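Local coordinates for DNA-binding protein reb1 (Schizosaccharomyces pombe, PDB 5EYB), which binds specific sites in ribosomal DNA and upstream of many RNA polymerase II genes, acting in transcription regulation and in the termination of RNA polymerase I transcription, at residues I305-I310 / W318-M323; R90-G95 / F99-T104. All blocks are in the same frame, centred on the assembly; numbering follows the deposited sequence.

Contact 1: residues I305-I310 / W318-M323; sequences IHWENI and WTRDQM
The indole of Trp307 takes Ile305 CG2 on one face, 3.4 Å above the ring plane and displaced toward the rim, while Arg320 and Met323 of the other segment approach it obliquely. Arg320 NH2 comes to 3.9 Å from Trp307 CD1, the two side chains crossing nearly at right angles with their planes turned 70° apart, so the guanidinium is not stacked on the ring. In the guanidinium's own plane, Asp321 OD1 lies at its edge, a long ion pair at 4.0 Å from Arg320 NH1. The reach of Arg320 comes from a chain extended from CG to NE, with CG trans to the backbone N (chi1 -176°). At the far end of the indole, Trp307 CZ3 packs 3.9 Å from Met323 CB, and these two side chains run antiparallel past one another.

The segments belong to the consecutive helices 307-314 and 320-333, which pack against helix 284-299 near the bound DNA. Trp307 rests on Ile294 of helix 284-299, and Met323 meets Trp289 and Leu290 there. Met323 also turns at its thioether (chi3 71°) and its CE lies 3.9 Å from Ile310 CG2, so a methyl-to-methyl contact extends the apolar patch begun by the indole. Away from segment 305-310, Gln322 OE1 accepts the bond from Thr319 N at 3.0 Å, tying down the backbone where helix 320-333 begins, and Gln322 NE2 donates to Lys277 O. Asp321 OD1 has a second basic partner in Lys271, which links this helix start to helix 265-275.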
# COMPACT_ATOMS: atom_id res chain seq x y z
N ILE A 305 -11.35 -16.97 22.63
CA ILE A 305 -12.19 -15.79 22.50
C ILE A 305 -12.72 -15.62 21.08
O ILE A 305 -11.97 -15.27 20.17
CB ILE A 305 -11.45 -14.51 22.90
CG1 ILE A 305 -10.78 -14.69 24.26
CG2 ILE A 305 -12.39 -13.33 22.91
CD1 ILE A 305 -9.93 -13.51 24.69
N HIS A 306 -14.02 -15.86 20.90
CA HIS A 306 -14.67 -15.61 19.62
C HIS A 306 -15.13 -14.16 19.55
O HIS A 306 -16.10 -13.78 20.20
CB HIS A 306 -15.85 -16.57 19.42
CG HIS A 306 -15.44 -17.97 19.10
ND1 HIS A 306 -16.33 -19.03 19.11
CD2 HIS A 306 -14.24 -18.50 18.77
CE1 HIS A 306 -15.69 -20.14 18.80
NE2 HIS A 306 -14.42 -19.85 18.58
N TRP A 307 -14.42 -13.36 18.76
CA TRP A 307 -14.65 -11.92 18.70
C TRP A 307 -15.80 -11.52 17.78
O TRP A 307 -16.23 -10.36 17.81
CB TRP A 307 -13.38 -11.20 18.27
CG TRP A 307 -12.30 -11.23 19.29
CD1 TRP A 307 -11.25 -12.09 19.36
CD2 TRP A 307 -12.17 -10.35 20.42
NE1 TRP A 307 -10.47 -11.81 20.45
CE2 TRP A 307 -11.02 -10.75 21.12
CE3 TRP A 307 -12.92 -9.27 20.90
CZ2 TRP A 307 -10.59 -10.10 22.28
CZ3 TRP A 307 -12.50 -8.63 22.05
CH2 TRP A 307 -11.34 -9.05 22.73
N GLU A 308 -16.28 -12.46 16.98
CA GLU A 308 -17.36 -12.17 16.03
C GLU A 308 -18.60 -11.62 16.74
O GLU A 308 -19.22 -10.68 16.26
CB GLU A 308 -17.72 -13.43 15.24
N ASN A 309 -18.94 -12.22 17.88
CA ASN A 309 -20.11 -11.80 18.64
C ASN A 309 -19.86 -10.53 19.44
O ASN A 309 -20.78 -9.74 19.67
CB ASN A 309 -20.57 -12.92 19.57
CG ASN A 309 -20.90 -14.19 18.83
OD1 ASN A 309 -20.03 -15.03 18.60
ND2 ASN A 309 -22.17 -14.35 18.45
N ILE A 310 -18.62 -10.33 19.88
CA ILE A 310 -18.26 -9.17 20.68
C ILE A 310 -18.32 -7.90 19.84
O ILE A 310 -18.86 -6.88 20.28
CB ILE A 310 -16.85 -9.31 21.29
CG1 ILE A 310 -16.63 -10.73 21.82
CG2 ILE A 310 -16.64 -8.27 22.37
CD1 ILE A 310 -17.55 -11.10 22.96
N TRP A 318 -16.46 0.37 18.76
CA TRP A 318 -15.08 -0.09 18.65
C TRP A 318 -14.94 -1.13 17.55
O TRP A 318 -15.82 -1.96 17.36
CB TRP A 318 -14.59 -0.68 19.98
CG TRP A 318 -14.69 0.24 21.15
CD1 TRP A 318 -14.00 1.41 21.34
CD2 TRP A 318 -15.50 0.06 22.31
NE1 TRP A 318 -14.35 1.97 22.54
CE2 TRP A 318 -15.27 1.16 23.16
CE3 TRP A 318 -16.41 -0.92 22.72
CZ2 TRP A 318 -15.91 1.31 24.39
CZ3 TRP A 318 -17.05 -0.78 23.94
CH2 TRP A 318 -16.79 0.33 24.76
N THR A 319 -13.83 -1.07 16.83
CA THR A 319 -13.51 -2.11 15.86
C THR A 319 -12.87 -3.27 16.59
O THR A 319 -12.52 -3.14 17.77
CB THR A 319 -12.56 -1.60 14.76
OG1 THR A 319 -12.53 -2.54 13.68
CG2 THR A 319 -11.15 -1.43 15.31
N ARG A 320 -12.72 -4.40 15.91
CA ARG A 320 -12.11 -5.58 16.50
C ARG A 320 -10.74 -5.27 17.10
O ARG A 320 -10.50 -5.53 18.28
CB ARG A 320 -11.98 -6.69 15.46
CG ARG A 320 -11.44 -8.01 16.00
CD ARG A 320 -11.20 -9.01 14.88
NE ARG A 320 -10.76 -10.31 15.39
CZ ARG A 320 -9.49 -10.64 15.61
NH1 ARG A 320 -8.52 -9.77 15.36
NH2 ARG A 320 -9.19 -11.85 16.07
N ASP A 321 -9.85 -4.70 16.29
CA ASP A 321 -8.49 -4.43 16.73
C ASP A 321 -8.43 -3.46 17.91
O ASP A 321 -7.52 -3.54 18.74
CB ASP A 321 -7.66 -3.88 15.56
CG ASP A 321 -7.43 -4.92 14.48
OD1 ASP A 321 -7.17 -6.09 14.83
OD2 ASP A 321 -7.51 -4.57 13.28
N GLN A 322 -9.41 -2.57 18.01
CA GLN A 322 -9.47 -1.63 19.13
C GLN A 322 -9.82 -2.32 20.44
O GLN A 322 -9.29 -1.98 21.49
CB GLN A 322 -10.47 -0.51 18.84
CG GLN A 322 -9.91 0.61 17.99
CD GLN A 322 -10.96 1.63 17.61
OE1 GLN A 322 -12.15 1.31 17.53
NE2 GLN A 322 -10.53 2.87 17.38
N MET A 323 -10.73 -3.28 20.37
CA MET A 323 -11.11 -4.03 21.56
C MET A 323 -9.97 -4.94 21.98
O MET A 323 -9.70 -5.10 23.18
CB MET A 323 -12.38 -4.85 21.31
CG MET A 323 -13.45 -4.09 20.56
SD MET A 323 -15.07 -4.87 20.66
CE MET A 323 -15.46 -4.55 22.36

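Contact 2: residues R90-G95 / F99-T104; sequences RKNSSG and FGVQET
Segment 90-95 lies without regular structure across the start of helix 101-116, so close that the CA atoms of Ser93 and Gly100 are 4.2 Å apart. Two backbone amides at the helix start turn toward it: Val101 N gives to Lys91 O at 2.8 Å and Gln102 N to Asn92 O at 3.0 Å. Gly100, without a side chain, lets Asn92 O approach its CA in a CH...O contact.

Among the side chains, Glu103 carries the polar centre. Its CG stands trans to the carbonyl carbon (chi1 -57°), and the extended chain beyond brings OE2 back between two amides, Gly100 N at 2.9 Å and Ser94 N at 2.8 Å, which reach it from opposite faces of the carboxylate plane. Arg152 adds a salt bridge to OE2, and His151 bonds to OE1. Segment 99-104 falls in the second Myb-associated domain of the protein, and this carboxylate ties loop 90-95 to the start of helix 101-116 and to the loop carrying His151 and Arg152. Shortening Glu103 to an alanine is likely to leave the amides of Ser94 and Gly100, and the charge of Arg152, without their shared acceptor.

Farther along, the extended Arg90 crosses Val101 at about a right angle, with NE 3.5 Å from Val101 CG2; both residues also touch Trp19 of helix 16-32. Beyond it, a water in the guanidinium plane accepts from Arg90 NH2 and donates to Gln102 OE1, bridging the exposed side. Nearby, Phe99 packs on a DNA phosphate and stacks with His160.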
# COMPACT_ATOMS: atom_id res chain seq x y z
N ARG A 90 -6.55 14.16 -12.26
CA ARG A 90 -5.36 14.36 -13.06
C ARG A 90 -4.45 15.44 -12.47
O ARG A 90 -4.91 16.51 -12.07
CB ARG A 90 -5.75 14.74 -14.49
CG ARG A 90 -4.60 15.18 -15.36
CD ARG A 90 -5.06 15.36 -16.80
NE ARG A 90 -3.97 15.82 -17.66
CZ ARG A 90 -4.05 15.87 -18.98
NH1 ARG A 90 -5.16 15.49 -19.60
NH2 ARG A 90 -3.01 16.30 -19.69
N LYS A 91 -3.16 15.14 -12.40
CA LYS A 91 -2.16 16.08 -11.93
C LYS A 91 -1.12 16.35 -13.02
O LYS A 91 -0.52 15.42 -13.55
CB LYS A 91 -1.48 15.56 -10.66
CG LYS A 91 -2.31 15.67 -9.40
CD LYS A 91 -2.17 17.05 -8.77
CE LYS A 91 -0.71 17.34 -8.45
NZ LYS A 91 -0.52 18.70 -7.86
N ASN A 92 -0.92 17.62 -13.35
CA ASN A 92 0.03 18.00 -14.39
C ASN A 92 1.47 18.02 -13.87
O ASN A 92 2.37 17.47 -14.51
CB ASN A 92 -0.32 19.37 -14.98
CG ASN A 92 -1.48 19.30 -15.96
OD1 ASN A 92 -2.30 18.38 -15.91
ND2 ASN A 92 -1.54 20.27 -16.86
N SER A 93 1.68 18.65 -12.72
CA SER A 93 3.03 18.80 -12.18
C SER A 93 3.06 18.75 -10.65
O SER A 93 2.06 19.03 -10.00
CB SER A 93 3.65 20.11 -12.67
OG SER A 93 4.97 20.26 -12.18
N SER A 94 4.22 18.40 -10.10
CA SER A 94 4.43 18.37 -8.66
C SER A 94 5.91 18.57 -8.34
O SER A 94 6.77 18.32 -9.18
CB SER A 94 3.94 17.05 -8.06
OG SER A 94 2.56 16.87 -8.30
N GLY A 95 6.20 19.04 -7.13
CA GLY A 95 7.57 19.29 -6.73
C GLY A 95 8.18 18.12 -5.98
O GLY A 95 9.39 18.05 -5.78
N PHE A 99 5.10 11.75 -10.08
CA PHE A 99 5.32 12.66 -11.20
C PHE A 99 4.03 12.95 -11.94
O PHE A 99 3.26 12.05 -12.25
CB PHE A 99 6.35 12.06 -12.17
CG PHE A 99 7.77 12.30 -11.76
CD1 PHE A 99 8.26 11.79 -10.58
CD2 PHE A 99 8.62 13.04 -12.57
CE1 PHE A 99 9.58 12.01 -10.21
CE2 PHE A 99 9.93 13.26 -12.21
CZ PHE A 99 10.41 12.74 -11.03
N GLY A 100 3.79 14.23 -12.21
CA GLY A 100 2.61 14.65 -12.94
C GLY A 100 2.69 14.24 -14.40
O GLY A 100 3.77 14.04 -14.94
N VAL A 101 1.53 14.15 -15.04
CA VAL A 101 1.43 13.70 -16.42
C VAL A 101 2.21 14.60 -17.39
O VAL A 101 2.66 14.15 -18.44
CB VAL A 101 -0.04 13.62 -16.88
CG1 VAL A 101 -0.80 12.62 -16.03
CG2 VAL A 101 -0.70 14.99 -16.81
N GLN A 102 2.37 15.87 -17.02
CA GLN A 102 3.10 16.81 -17.87
C GLN A 102 4.60 16.65 -17.67
O GLN A 102 5.39 16.91 -18.58
CB GLN A 102 2.67 18.25 -17.58
CG GLN A 102 3.22 19.27 -18.57
CD GLN A 102 2.66 19.09 -19.97
OE1 GLN A 102 1.58 18.53 -20.15
NE2 GLN A 102 3.39 19.57 -20.97
N GLU A 103 4.99 16.24 -16.47
CA GLU A 103 6.40 16.01 -16.17
C GLU A 103 6.92 14.81 -16.95
O GLU A 103 7.99 14.86 -17.55
CB GLU A 103 6.61 15.80 -14.67
CG GLU A 103 6.10 16.95 -13.83
CD GLU A 103 6.48 16.80 -12.38
OE1 GLU A 103 7.65 17.04 -12.05
OE2 GLU A 103 5.59 16.44 -11.56
N THR A 104 6.15 13.73 -16.93
CA THR A 104 6.51 12.52 -17.66
C THR A 104 6.50 12.78 -19.16
O THR A 104 7.26 12.16 -19.91
CB THR A 104 5.55 11.37 -17.33
OG1 THR A 104 4.24 11.69 -17.79
CG2 THR A 104 5.52 11.11 -15.83
O HOH W 1 -0.44 17.33 -19.32

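Contact 1 and contact 2 lie on opposite sides of the chain's centre, with centres 43 Å apart and no touch between them, and contact 2 comes first along the chain. They share no helix. Contact 1 joins two neighbouring helices largely through apolar and aromatic side chains, with half of its touching residues buried and none fully exposed; contact 2 pins a loop to a helix start by backbone amides, a buried carboxylate and a water, with four of its nine touching residues exposed. No ion pair spans either contact: in contact 1 a long one lies within segment 318-323, while in contact 2 the buried glutamate takes amides from both segments and pairs with an arginine from elsewhere in the chain. Both come close to the bound DNA.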